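Local coordinates for protein acetoacetate decarboxylase (Sphingomonas wittichii, PDB 5UPB) that is a lyase of the acetoacetate decarboxylase-like family, whose members probably work on keto acids through a Schiff base with an active-site lysine, at residues L28-C34 with H235-V241; I88-H92 with R177-F181. One frame throughout, in Å; residues are numbered along the deposited sequence.

Overall arrangement
Both contacts are partly buried and neither touches another subunit. Their centres lie about 17 Å apart, and their nearest atoms about 7 Å. Strand 53-65 lies between them: it pairs antiparallel with strand 21-34 of interaction 1 and with strand 80-92 of interaction 2. Interaction 1 is a direct strand pairing, held mainly by backbone hydrogen bonds. Its buried residues are mostly apolar, and the salt bridge sits among the more exposed ones. Interaction 2 sets segment 88-92 against a loop residue, Arg177, and the start of strand 179-186; segments 88-92 and 179-181 run nearly perpendicular. No backbone ladder links them. An arginine and a phenylalanine do the work, through one hydrogen bond and ring packing.

Interaction 1: L28-C34 with H235-V241; sequences LTVYLRC and HEVLAGV
CG is anti to the backbone N in both Arg33 (chi1 -174°) and Glu236, and the two side chains lie alongside each other, pointing the same way. A bend at chi3 of Arg33 (-55°) then turns its guanidinium to the carboxylate. NH1 of Arg33 makes a salt bridge to OE2 of Glu236 at 2.9 Å, with the two planes 77° apart. The Arg33 side chain is poorly ordered, so the bridge may be mobile. Leu238 crosses the Arg33 side chain at about a right angle and lays CD2 over one guanidinium face, 3.7 Å from NH1 of Arg33. Replacing Leu238 by an alanine removes this cover, and the guanidinium would probably be freer to swing from Glu236. Leu32 CD2 sits over one face of the His235 ring, toward its rim, 4.1 Å from CD2 of His235. ND1 of that ring hydrogen-bonds to Phe232 O. Farther along, Tyr31 CE2 meets Val241 CG1 at 4.1 Å, while its hydroxyl hydrogen-bonds with Arg175 N. Tyr31 O takes Leu238 N at 2.9 Å and, more weakly, Ala239 N at 3.5 Å. Leu238 and Ala239 thus both face Tyr31, a classic beta bulge between antiparallel strands 21-34 and 235-249.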
loop_
_atom_site.group_PDB
_atom_site.type_symbol
_atom_site.label_atom_id
_atom_site.label_comp_id
_atom_site.label_asym_id
_atom_site.label_seq_id
_atom_site.Cartn_x
_atom_site.Cartn_y
_atom_site.Cartn_z
ATOM N N LEU A 28 16.380 -11.522 -9.146
ATOM C CA LEU A 28 17.596 -11.427 -8.343
ATOM C C LEU A 28 17.636 -12.651 -7.445
ATOM O O LEU A 28 16.689 -12.897 -6.684
ATOM C CB LEU A 28 17.603 -10.138 -7.515
ATOM C CG LEU A 28 18.633 -10.060 -6.391
ATOM C CD1 LEU A 28 20.054 -10.128 -6.989
ATOM C CD2 LEU A 28 18.464 -8.754 -5.579
ATOM N N THR A 29 18.706 -13.430 -7.540
ATOM C CA THR A 29 18.810 -14.683 -6.813
ATOM C C THR A 29 20.145 -14.804 -6.091
ATOM O O THR A 29 21.210 -14.529 -6.668
ATOM C CB THR A 29 18.617 -15.861 -7.774
ATOM O OG1 THR A 29 17.324 -15.747 -8.387
ATOM C CG2 THR A 29 18.721 -17.194 -7.052
ATOM N N VAL A 30 20.075 -15.243 -4.829
ATOM C CA VAL A 30 21.240 -15.573 -4.033
ATOM C C VAL A 30 21.119 -17.025 -3.594
ATOM O O VAL A 30 20.104 -17.437 -3.013
ATOM C CB VAL A 30 21.396 -14.644 -2.833
ATOM C CG1 VAL A 30 22.557 -15.130 -1.954
ATOM C CG2 VAL A 30 21.616 -13.235 -3.325
ATOM N N TYR A 31 22.148 -17.793 -3.888
ATOM C CA TYR A 31 22.228 -19.169 -3.450
ATOM C C TYR A 31 22.951 -19.260 -2.111
ATOM O O TYR A 31 23.897 -18.513 -1.841
ATOM C CB TYR A 31 22.950 -20.005 -4.499
ATOM C CG TYR A 31 22.177 -20.046 -5.784
ATOM C CD1 TYR A 31 21.007 -20.800 -5.892
ATOM C CD2 TYR A 31 22.628 -19.354 -6.912
ATOM C CE1 TYR A 31 20.276 -20.827 -7.081
ATOM C CE2 TYR A 31 21.905 -19.385 -8.102
ATOM C CZ TYR A 31 20.744 -20.137 -8.186
ATOM O OH TYR A 31 20.044 -20.181 -9.369
ATOM N N LEU A 32 22.446 -20.146 -1.269
ATOM C CA LEU A 32 22.886 -20.330 0.105
ATOM C C LEU A 32 22.973 -21.814 0.411
ATOM O O LEU A 32 22.316 -22.644 -0.226
ATOM C CB LEU A 32 21.895 -19.752 1.127
ATOM C CG LEU A 32 21.313 -18.384 0.901
ATOM C CD1 LEU A 32 20.219 -18.234 1.913
ATOM C CD2 LEU A 32 22.403 -17.363 1.079
ATOM N N ARG A 33 23.684 -22.126 1.488
ATOM C CA ARG A 33 23.678 -23.465 2.067
ATOM C C ARG A 33 23.390 -23.313 3.550
ATOM O O ARG A 33 24.043 -22.517 4.226
ATOM C CB ARG A 33 24.995 -24.209 1.849
ATOM C CG ARG A 33 24.954 -25.675 2.329
ATOM C CD ARG A 33 26.228 -26.443 1.975
ATOM N NE ARG A 33 26.522 -26.384 0.536
ATOM C CZ ARG A 33 27.622 -25.861 -0.007
ATOM N NH1 ARG A 33 28.590 -25.348 0.751
ATOM N NH2 ARG A 33 27.758 -25.862 -1.326
ATOM N N CYS A 34 22.354 -23.992 4.022
ATOM C CA CYS A 34 22.016 -24.056 5.434
ATOM C C CYS A 34 22.201 -25.482 5.916
ATOM O O CYS A 34 22.529 -26.395 5.142
ATOM C CB CYS A 34 20.570 -23.595 5.697
ATOM S SG CYS A 34 20.202 -21.934 5.176
ATOM N N HIS A 235 23.755 -19.640 7.592
ATOM C CA HIS A 235 23.964 -20.051 6.214
ATOM C C HIS A 235 25.362 -19.669 5.755
ATOM O O HIS A 235 26.045 -18.826 6.340
ATOM C CB HIS A 235 22.937 -19.443 5.271
ATOM C CG HIS A 235 22.897 -17.954 5.320
ATOM N ND1 HIS A 235 21.834 -17.254 5.845
ATOM C CD2 HIS A 235 23.810 -17.031 4.938
ATOM C CE1 HIS A 235 22.086 -15.958 5.766
ATOM N NE2 HIS A 235 23.281 -15.796 5.225
ATOM N N GLU A 236 25.752 -20.311 4.671
ATOM C CA GLU A 236 26.916 -19.956 3.882
ATOM C C GLU A 236 26.399 -19.353 2.588
ATOM O O GLU A 236 25.540 -19.945 1.928
ATOM C CB GLU A 236 27.777 -21.182 3.575
ATOM C CG GLU A 236 28.984 -20.874 2.665
ATOM C CD GLU A 236 29.768 -22.126 2.234
ATOM O OE1 GLU A 236 30.762 -21.979 1.470
ATOM O OE2 GLU A 236 29.358 -23.252 2.610
ATOM N N VAL A 237 26.879 -18.164 2.253
ATOM C CA VAL A 237 26.484 -17.501 1.015
ATOM C C VAL A 237 27.355 -18.033 -0.118
ATOM O O VAL A 237 28.580 -17.946 -0.069
ATOM C CB VAL A 237 26.614 -15.979 1.149
ATOM C CG1 VAL A 237 26.115 -15.314 -0.100
ATOM C CG2 VAL A 237 25.840 -15.475 2.370
ATOM N N LEU A 238 26.728 -18.615 -1.126
ATOM C CA LEU A 238 27.460 -19.293 -2.195
ATOM C C LEU A 238 27.658 -18.427 -3.428
ATOM O O LEU A 238 28.766 -18.333 -3.949
ATOM C CB LEU A 238 26.722 -20.575 -2.596
ATOM C CG LEU A 238 26.432 -21.552 -1.463
ATOM C CD1 LEU A 238 25.604 -22.709 -1.984
ATOM C CD2 LEU A 238 27.735 -22.069 -0.845
ATOM N N ALA A 239 26.596 -17.829 -3.946
ATOM C CA ALA A 239 26.698 -17.129 -5.217
ATOM C C ALA A 239 25.504 -16.213 -5.388
ATOM O O ALA A 239 24.486 -16.356 -4.707
ATOM C CB ALA A 239 26.728 -18.113 -6.383
ATOM N N GLY A 240 25.641 -15.274 -6.308
ATOM C CA GLY A 240 24.535 -14.404 -6.657
ATOM C C GLY A 240 24.457 -14.224 -8.156
ATOM O O GLY A 240 25.472 -14.289 -8.862
ATOM N N VAL A 241 23.233 -14.040 -8.638
ATOM C CA VAL A 241 22.966 -13.855 -10.059
ATOM C C VAL A 241 21.680 -13.050 -10.233
ATOM O O VAL A 241 20.777 -13.088 -9.381
ATOM C CB VAL A 241 22.871 -15.222 -10.778
ATOM C CG1 VAL A 241 21.649 -15.971 -10.308
ATOM C CG2 VAL A 241 22.838 -15.049 -12.267
#

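Interaction 2: I88-H92 with R177-F181; sequences IACTH and RPATF
Cys90 O accepts a nearly straight hydrogen bond from Arg177 NH2, at 2.9 Å. The oxygen lies in the guanidinium plane, at its edge. NH2 stands above the carbonyl plane of Cys90, 53° out of it. In Arg177 a bend at chi3 (72°) turns the guanidinium along segment 88-92 to Cys90 O. Its NE hydrogen-bonds to Gly97 O, so one guanidinium holds backbone oxygens of two adjacent strands and its rotation is probably fixed. Ala89 CB covers one face of the group, 3.6 Å from Arg177 NE. Thr91 CG2 comes in at the edge, 3.8 Å from Arg177 NH2. Strands 80-92 and 95-105 form a beta hairpin, and strand 179-186 pairs parallel with the second of them. The short segments 88-92 and 179-181 nevertheless run at 95° to each other, their axes 8.6 Å apart at the closest, and meet by side chains. Phe181 makes the second part of the contact. Cys90 SG lies at the edge of its ring, 3.7 Å from Phe181 CD2, a sulfur-aromatic contact. His92 CB approaches obliquely, 3.6 Å from Phe181 CZ. The His92 and Phe181 rings stand oblique to each other, with centroids 6.0 Å apart. NE2 of His92 makes a weak hydrogen bond to Glu256 OE1.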
loop_
_atom_site.group_PDB
_atom_site.type_symbol
_atom_site.label_atom_id
_atom_site.label_comp_id
_atom_site.label_asym_id
_atom_site.label_seq_id
_atom_site.Cartn_x
_atom_site.Cartn_y
_atom_site.Cartn_z
ATOM N N ILE A 88 13.975 -24.424 -0.925
ATOM C CA ILE A 88 14.852 -25.475 -0.408
ATOM C C ILE A 88 15.085 -26.511 -1.497
ATOM O O ILE A 88 14.130 -27.048 -2.074
ATOM C CB ILE A 88 14.231 -26.127 0.837
ATOM C CG1 ILE A 88 14.005 -25.054 1.906
ATOM C CG2 ILE A 88 15.102 -27.285 1.343
ATOM C CD1 ILE A 88 13.169 -25.518 3.092
ATOM N N ALA A 89 16.352 -26.804 -1.777
ATOM C CA ALA A 89 16.648 -27.875 -2.719
ATOM C C ALA A 89 16.335 -29.213 -2.066
ATOM O O ALA A 89 16.680 -29.443 -0.904
ATOM C CB ALA A 89 18.107 -27.820 -3.170
ATOM N N CYS A 90 15.646 -30.086 -2.804
ATOM C CA CYS A 90 15.168 -31.351 -2.259
ATOM C C CYS A 90 14.961 -32.349 -3.398
ATOM O O CYS A 90 15.193 -32.053 -4.578
ATOM C CB CYS A 90 13.892 -31.153 -1.443
ATOM S SG CYS A 90 12.526 -30.406 -2.354
ATOM N N THR A 91 14.523 -33.553 -3.018
ATOM C CA THR A 91 14.252 -34.635 -3.950
ATOM C C THR A 91 12.967 -35.350 -3.557
ATOM O O THR A 91 12.608 -35.438 -2.376
ATOM C CB THR A 91 15.383 -35.671 -3.972
ATOM O OG1 THR A 91 15.697 -36.060 -2.620
ATOM C CG2 THR A 91 16.587 -35.095 -4.627
ATOM N N HIS A 92 12.293 -35.878 -4.573
ATOM C CA HIS A 92 11.157 -36.781 -4.424
ATOM C C HIS A 92 11.564 -38.031 -5.185
ATOM O O HIS A 92 11.603 -38.025 -6.423
ATOM C CB HIS A 92 9.861 -36.186 -4.976
ATOM C CG HIS A 92 8.677 -37.090 -4.820
ATOM N ND1 HIS A 92 8.056 -37.693 -5.890
ATOM C CD2 HIS A 92 7.971 -37.453 -3.723
ATOM C CE1 HIS A 92 7.048 -38.427 -5.457
ATOM N NE2 HIS A 92 6.963 -38.284 -4.147
ATOM N N ARG A 177 16.966 -27.062 -10.984
ATOM C CA ARG A 177 16.416 -28.336 -10.584
ATOM C C ARG A 177 15.053 -28.389 -11.254
ATOM O O ARG A 177 14.215 -27.507 -11.003
ATOM C CB ARG A 177 16.348 -28.437 -9.046
ATOM C CG ARG A 177 17.747 -28.295 -8.402
ATOM C CD ARG A 177 17.775 -28.221 -6.877
ATOM N NE ARG A 177 17.458 -29.509 -6.263
ATOM C CZ ARG A 177 18.321 -30.499 -6.035
ATOM N NH1 ARG A 177 19.608 -30.410 -6.372
ATOM N NH2 ARG A 177 17.877 -31.601 -5.460
ATOM N N PRO A 178 14.757 -29.406 -12.066
ATOM C CA PRO A 178 13.599 -29.280 -12.974
ATOM C C PRO A 178 12.265 -29.152 -12.246
ATOM O O PRO A 178 11.391 -28.395 -12.682
ATOM C CB PRO A 178 13.634 -30.584 -13.780
ATOM C CG PRO A 178 14.511 -31.518 -13.019
ATOM C CD PRO A 178 15.444 -30.700 -12.176
ATOM N N ALA A 179 12.101 -29.827 -11.119
ATOM C CA ALA A 179 10.791 -29.869 -10.485
ATOM C C ALA A 179 10.670 -28.775 -9.446
ATOM O O ALA A 179 11.629 -28.444 -8.750
ATOM C CB ALA A 179 10.538 -31.216 -9.824
ATOM N N THR A 180 9.463 -28.244 -9.317
ATOM C CA THR A 180 9.066 -27.474 -8.149
ATOM C C THR A 180 8.008 -28.288 -7.434
ATOM O O THR A 180 6.964 -28.609 -8.011
ATOM C CB THR A 180 8.571 -26.076 -8.518
ATOM O OG1 THR A 180 9.595 -25.377 -9.205
ATOM C CG2 THR A 180 8.184 -25.283 -7.283
ATOM N N PHE A 181 8.303 -28.665 -6.204
ATOM C CA PHE A 181 7.386 -29.477 -5.425
ATOM C C PHE A 181 6.549 -28.547 -4.562
ATOM O O PHE A 181 7.035 -27.528 -4.053
ATOM C CB PHE A 181 8.156 -30.493 -4.575
ATOM C CG PHE A 181 9.005 -31.437 -5.370
ATOM C CD1 PHE A 181 8.425 -32.298 -6.270
ATOM C CD2 PHE A 181 10.381 -31.446 -5.224
ATOM C CE1 PHE A 181 9.174 -33.172 -6.992
ATOM C CE2 PHE A 181 11.153 -32.328 -5.952
ATOM C CZ PHE A 181 10.551 -33.189 -6.843
#